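Local coordinates for DMSP lyase (Ruegeria pomeroyi, PDB 5CU1), which is a cupin-fold lyase of a marine bacterium that holds an iron(III) ion in its beta-barrel, at residues 34-39 with 146-151; 78-83 with 190-195. All coordinates share one frame; numbering follows the deposited sequence.

Contact 1. Residues 34-39 with 146-151; sequences PALAGF and IYFILA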
# COMPACT_ATOMS: atom_id res chain seq x y z
N PRO A 34 -16.56 -5.39 3.85
CA PRO A 34 -17.04 -6.11 2.67
C PRO A 34 -16.31 -5.97 1.36
O PRO A 34 -16.27 -6.82 0.60
CB PRO A 34 -18.47 -5.62 2.57
CG PRO A 34 -18.78 -5.14 3.81
CD PRO A 34 -17.66 -4.58 4.39
N ALA A 35 -15.72 -4.83 1.16
CA ALA A 35 -14.99 -4.54 -0.03
C ALA A 35 -13.66 -5.33 -0.02
O ALA A 35 -13.29 -5.72 -0.96
CB ALA A 35 -14.86 -3.12 -0.29
N LEU A 36 -13.11 -5.62 1.08
CA LEU A 36 -11.99 -6.48 1.25
C LEU A 36 -12.25 -7.96 1.09
O LEU A 36 -11.69 -8.59 0.37
CB LEU A 36 -11.24 -6.11 2.44
CG LEU A 36 -10.90 -4.70 2.77
CD1 LEU A 36 -10.11 -4.69 3.96
CD2 LEU A 36 -10.16 -3.91 1.80
N ALA A 37 -13.21 -8.40 1.83
CA ALA A 37 -13.74 -9.72 1.88
C ALA A 37 -14.40 -10.16 0.62
O ALA A 37 -14.24 -11.19 0.26
CB ALA A 37 -14.63 -9.91 3.11
N GLY A 38 -15.08 -9.28 -0.06
CA GLY A 38 -15.42 -9.42 -1.43
C GLY A 38 -14.41 -9.55 -2.50
O GLY A 38 -14.67 -10.12 -3.42
N PHE A 39 -13.25 -8.99 -2.33
CA PHE A 39 -12.14 -9.07 -3.27
C PHE A 39 -11.37 -10.33 -3.32
O PHE A 39 -11.08 -10.74 -4.18
CB PHE A 39 -11.24 -7.84 -3.09
CG PHE A 39 -10.00 -7.76 -3.91
CD1 PHE A 39 -9.98 -7.05 -5.05
CD2 PHE A 39 -8.90 -8.29 -3.46
CE1 PHE A 39 -8.85 -6.87 -5.75
CE2 PHE A 39 -7.77 -8.18 -4.16
CZ PHE A 39 -7.76 -7.43 -5.28
N ILE A 146 -7.29 -3.61 -5.19
CA ILE A 146 -7.95 -2.74 -4.26
C ILE A 146 -7.14 -1.80 -3.33
O ILE A 146 -6.39 -2.21 -2.67
CB ILE A 146 -9.14 -3.47 -3.59
CG1 ILE A 146 -10.32 -2.54 -3.31
CG2 ILE A 146 -8.76 -4.53 -2.55
CD1 ILE A 146 -11.49 -3.22 -2.61
N TYR A 147 -7.37 -0.53 -3.38
CA TYR A 147 -7.00 0.49 -2.42
C TYR A 147 -8.09 0.88 -1.37
O TYR A 147 -9.00 1.49 -1.60
CB TYR A 147 -6.33 1.68 -3.18
CG TYR A 147 -4.86 1.86 -3.49
CD1 TYR A 147 -4.27 1.30 -4.54
CD2 TYR A 147 -4.13 2.74 -2.81
CE1 TYR A 147 -3.00 1.59 -4.89
CE2 TYR A 147 -2.88 3.00 -3.10
CZ TYR A 147 -2.28 2.43 -4.12
OH TYR A 147 -1.07 2.83 -4.32
N PHE A 148 -7.90 0.44 -0.22
CA PHE A 148 -8.56 0.76 1.01
C PHE A 148 -7.80 1.72 1.86
O PHE A 148 -6.91 1.41 2.36
CB PHE A 148 -9.14 -0.52 1.71
CG PHE A 148 -10.03 -0.28 2.85
CD1 PHE A 148 -11.40 -0.53 2.80
CD2 PHE A 148 -9.53 0.12 3.97
CE1 PHE A 148 -12.16 -0.35 3.79
CE2 PHE A 148 -10.36 0.35 5.01
CZ PHE A 148 -11.67 0.13 4.87
N ILE A 149 -8.30 2.83 2.03
CA ILE A 149 -7.74 3.90 2.77
C ILE A 149 -7.93 3.77 4.35
O ILE A 149 -8.97 3.73 4.85
CB ILE A 149 -8.16 5.29 2.21
CG1 ILE A 149 -7.33 5.76 1.12
CG2 ILE A 149 -8.05 6.34 3.12
CD1 ILE A 149 -7.42 5.16 -0.17
N LEU A 150 -6.85 3.83 5.05
CA LEU A 150 -6.79 3.74 6.48
C LEU A 150 -6.80 5.04 7.26
O LEU A 150 -7.35 5.07 8.21
CB LEU A 150 -5.66 2.81 6.99
CG LEU A 150 -5.29 1.52 6.35
CD1 LEU A 150 -3.96 0.93 6.44
CD2 LEU A 150 -6.40 0.58 6.46
N ALA A 151 -6.23 6.09 6.70
CA ALA A 151 -5.64 7.32 7.22
C ALA A 151 -5.34 8.38 6.27
O ALA A 151 -5.00 8.18 5.30
CB ALA A 151 -4.54 7.04 8.13
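Ile146 lays its CG2 methyl on the ring of Phe39 in a CH-pi contact. The methyl is 3.7 Å from the centroid of the Phe39 ring and 10° off the ring normal, so it sits almost squarely over the middle of one face rather than near the rim. With CG anti to the backbone N (chi1 177°), the Phe39 ring is carried toward the strand. The two side chains run past each other in opposite directions, and the ring also reaches the strand's main chain, with Phe39 CE1 3.7 Å from Ile146 N.

The remaining contacts are van der Waals packing. The other branch of Ile146 extends to the helix, where its CD1 lies 4.1 Å from Ala35 CB and rests against the carbonyl oxygen, 3.5 Å from Ala35 O. Leu36 meets Phe148 at about a right angle: Leu36 CD2 is 3.5 Å from Phe148 CB and 3.7 Å from Phe148 CD1, an approach oblique to the ring. No hydrogen bond joins the segments; together they bury 280 Å², to which Ile146 contributes most.

The segment axes come within 9.8 Å at 156°, so residues 34-39 run roughly antiparallel to residues 146-150, and the short helix packs on a sheet of the cupin barrel. Strand 189-196 on one side of 144-150 receives Leu36 at Leu192 and Phe39 at Leu194; strand 171-174 on the other receives Ala35 at His171 and Phe39 at Phe173. Leu36 also touches Leu29 of helix 17-32, while Arg196 makes a cation-pi contact with Phe39 and hydrogen-bonds its carbonyl O.

Contact 2. Residues 78-83 with 190-195; sequences DAFIAA and MALVLW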
# COMPACT_ATOMS: atom_id res chain seq x y z
N ASP A 78 -1.43 1.78 13.30
CA ASP A 78 -0.42 1.70 14.31
C ASP A 78 0.45 0.51 14.18
O ASP A 78 1.55 0.60 14.19
CB ASP A 78 -0.93 1.98 15.71
CG ASP A 78 -1.63 3.34 15.86
OD1 ASP A 78 -1.43 4.24 15.31
OD2 ASP A 78 -2.41 3.59 16.61
N ALA A 79 -0.16 -0.56 13.88
CA ALA A 79 0.44 -1.73 13.46
C ALA A 79 1.26 -1.72 12.20
O ALA A 79 2.25 -2.03 12.30
CB ALA A 79 -0.48 -2.82 13.61
N PHE A 80 0.84 -1.07 11.18
CA PHE A 80 1.59 -0.74 10.04
C PHE A 80 2.98 0.05 10.38
O PHE A 80 3.96 -0.21 9.88
CB PHE A 80 0.72 -0.20 8.85
CG PHE A 80 0.10 -1.21 7.91
CD1 PHE A 80 0.82 -2.15 7.32
CD2 PHE A 80 -1.30 -1.21 7.66
CE1 PHE A 80 0.21 -3.02 6.55
CE2 PHE A 80 -1.86 -2.10 6.85
CZ PHE A 80 -1.12 -3.00 6.31
N ILE A 81 2.89 1.05 11.19
CA ILE A 81 3.89 1.72 11.78
C ILE A 81 4.83 0.96 12.62
O ILE A 81 5.87 1.09 12.42
CB ILE A 81 3.38 2.97 12.41
CG1 ILE A 81 2.78 3.80 11.42
CG2 ILE A 81 4.40 3.75 13.05
CD1 ILE A 81 2.03 4.88 11.93
N ALA A 82 4.38 0.22 13.57
CA ALA A 82 5.14 -0.68 14.33
C ALA A 82 5.98 -1.73 13.65
O ALA A 82 7.05 -1.78 13.90
CB ALA A 82 4.43 -1.13 15.59
N ALA A 83 5.53 -2.31 12.60
CA ALA A 83 6.27 -3.26 11.78
C ALA A 83 7.07 -2.73 10.75
O ALA A 83 7.75 -3.42 10.25
CB ALA A 83 5.31 -4.27 11.21
N MET A 190 -2.49 6.79 4.42
CA MET A 190 -2.01 5.41 4.42
C MET A 190 -3.13 4.54 3.87
O MET A 190 -4.30 4.78 4.16
CB MET A 190 -1.63 4.96 5.82
CG MET A 190 -1.31 3.50 5.92
SD MET A 190 -1.17 2.91 7.60
CE MET A 190 -0.10 4.16 8.29
N ALA A 191 -2.77 3.53 3.08
CA ALA A 191 -3.76 2.59 2.56
C ALA A 191 -3.29 1.17 2.67
O ALA A 191 -2.10 0.89 2.64
CB ALA A 191 -4.10 2.90 1.09
N LEU A 192 -4.25 0.27 2.81
CA LEU A 192 -4.04 -1.14 2.57
C LEU A 192 -4.29 -1.36 1.10
O LEU A 192 -5.27 -0.84 0.56
CB LEU A 192 -4.99 -1.99 3.41
CG LEU A 192 -5.09 -3.47 3.04
CD1 LEU A 192 -3.81 -4.20 3.46
CD2 LEU A 192 -6.34 -4.12 3.65
N VAL A 193 -3.39 -2.11 0.46
CA VAL A 193 -3.50 -2.46 -0.95
C VAL A 193 -3.48 -3.97 -1.12
O VAL A 193 -2.51 -4.61 -0.74
CB VAL A 193 -2.36 -1.86 -1.76
CG1 VAL A 193 -2.62 -2.02 -3.26
CG2 VAL A 193 -2.16 -0.41 -1.38
N LEU A 194 -4.55 -4.54 -1.69
CA LEU A 194 -4.63 -5.98 -1.96
C LEU A 194 -4.47 -6.28 -3.44
O LEU A 194 -4.97 -5.55 -4.27
CB LEU A 194 -5.97 -6.55 -1.48
CG LEU A 194 -6.24 -6.38 0.01
CD1 LEU A 194 -7.54 -7.03 0.41
CD2 LEU A 194 -5.09 -6.95 0.84
N TRP A 195 -3.73 -7.36 -3.74
CA TRP A 195 -3.53 -7.85 -5.10
C TRP A 195 -4.10 -9.25 -5.26
O TRP A 195 -4.07 -10.07 -4.33
CB TRP A 195 -2.05 -7.90 -5.48
CG TRP A 195 -1.47 -6.61 -5.87
CD1 TRP A 195 -1.95 -5.39 -5.55
CD2 TRP A 195 -0.29 -6.40 -6.64
NE1 TRP A 195 -1.14 -4.42 -6.08
CE2 TRP A 195 -0.11 -5.02 -6.76
CE3 TRP A 195 0.63 -7.25 -7.25
CZ2 TRP A 195 0.94 -4.46 -7.48
CZ3 TRP A 195 1.68 -6.70 -7.95
CH2 TRP A 195 1.83 -5.32 -8.06
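A sulfur-aromatic contact marks this helix-strand packing: Met190 SD lies 5.1 Å from the centroid of the Phe80 ring, 60° off its normal, which makes the Met-aromatic approach oblique. The sulfur is nearer the root of the side chain than the ring centre, with Met190 SD 3.8 Å from Phe80 CB and 4.1 Å from Phe80 CD2. Met190 starts with CG anti to the backbone N (chi1 172°) and then bends at its last torsion. Its terminal methyl thereby comes alongside Ile81, Met190 CE being 4.3 Å from Ile81 CG1.

The axes of 78-83 and 190-195 cross at 87° with a closest approach of 10.5 Å, so the helix lies nearly perpendicular to the strand. This is a helix packed across a sheet of a cupin, the double-stranded beta-barrel fold, and 190-195 belongs to the central strand of that five-stranded sheet.

Farther along the strand, Leu192 meets the far end of the aromatic ring. Its CD1 approaches the edge, near the ring plane, 4.1 Å from Phe80 CZ, and the two side chains cross at about a right angle. Around Phe80, Leu150 and Val127 of the adjoining strands and Leu22 of helix 17-32 also touch its side chain, while its carbonyl O hydrogen-bonds to Tyr109 OH.

In the fold
The two contacts, with centres 12 Å apart, share one five-stranded antiparallel sheet, in which strands 144-150 and 189-196 are neighbours. Backbone atoms join them directly: Leu150 N lies 2.9 Å from Met190 O and Phe148 O 2.9 Å from Leu192 N, both probable hydrogen bonds. Along the chain the segments alternate, 34-39, 78-83, 146-151, 190-195, and each contact joins a helix from the first half of the chain to a strand from the second half. Contact 2 lies nearer the chain centre, at about 7 Å against 11 Å. The same two strands lead to the metal site: Glu145, an iron ligand beside Ile146, accepts a hydrogen bond from Trp195 NE1.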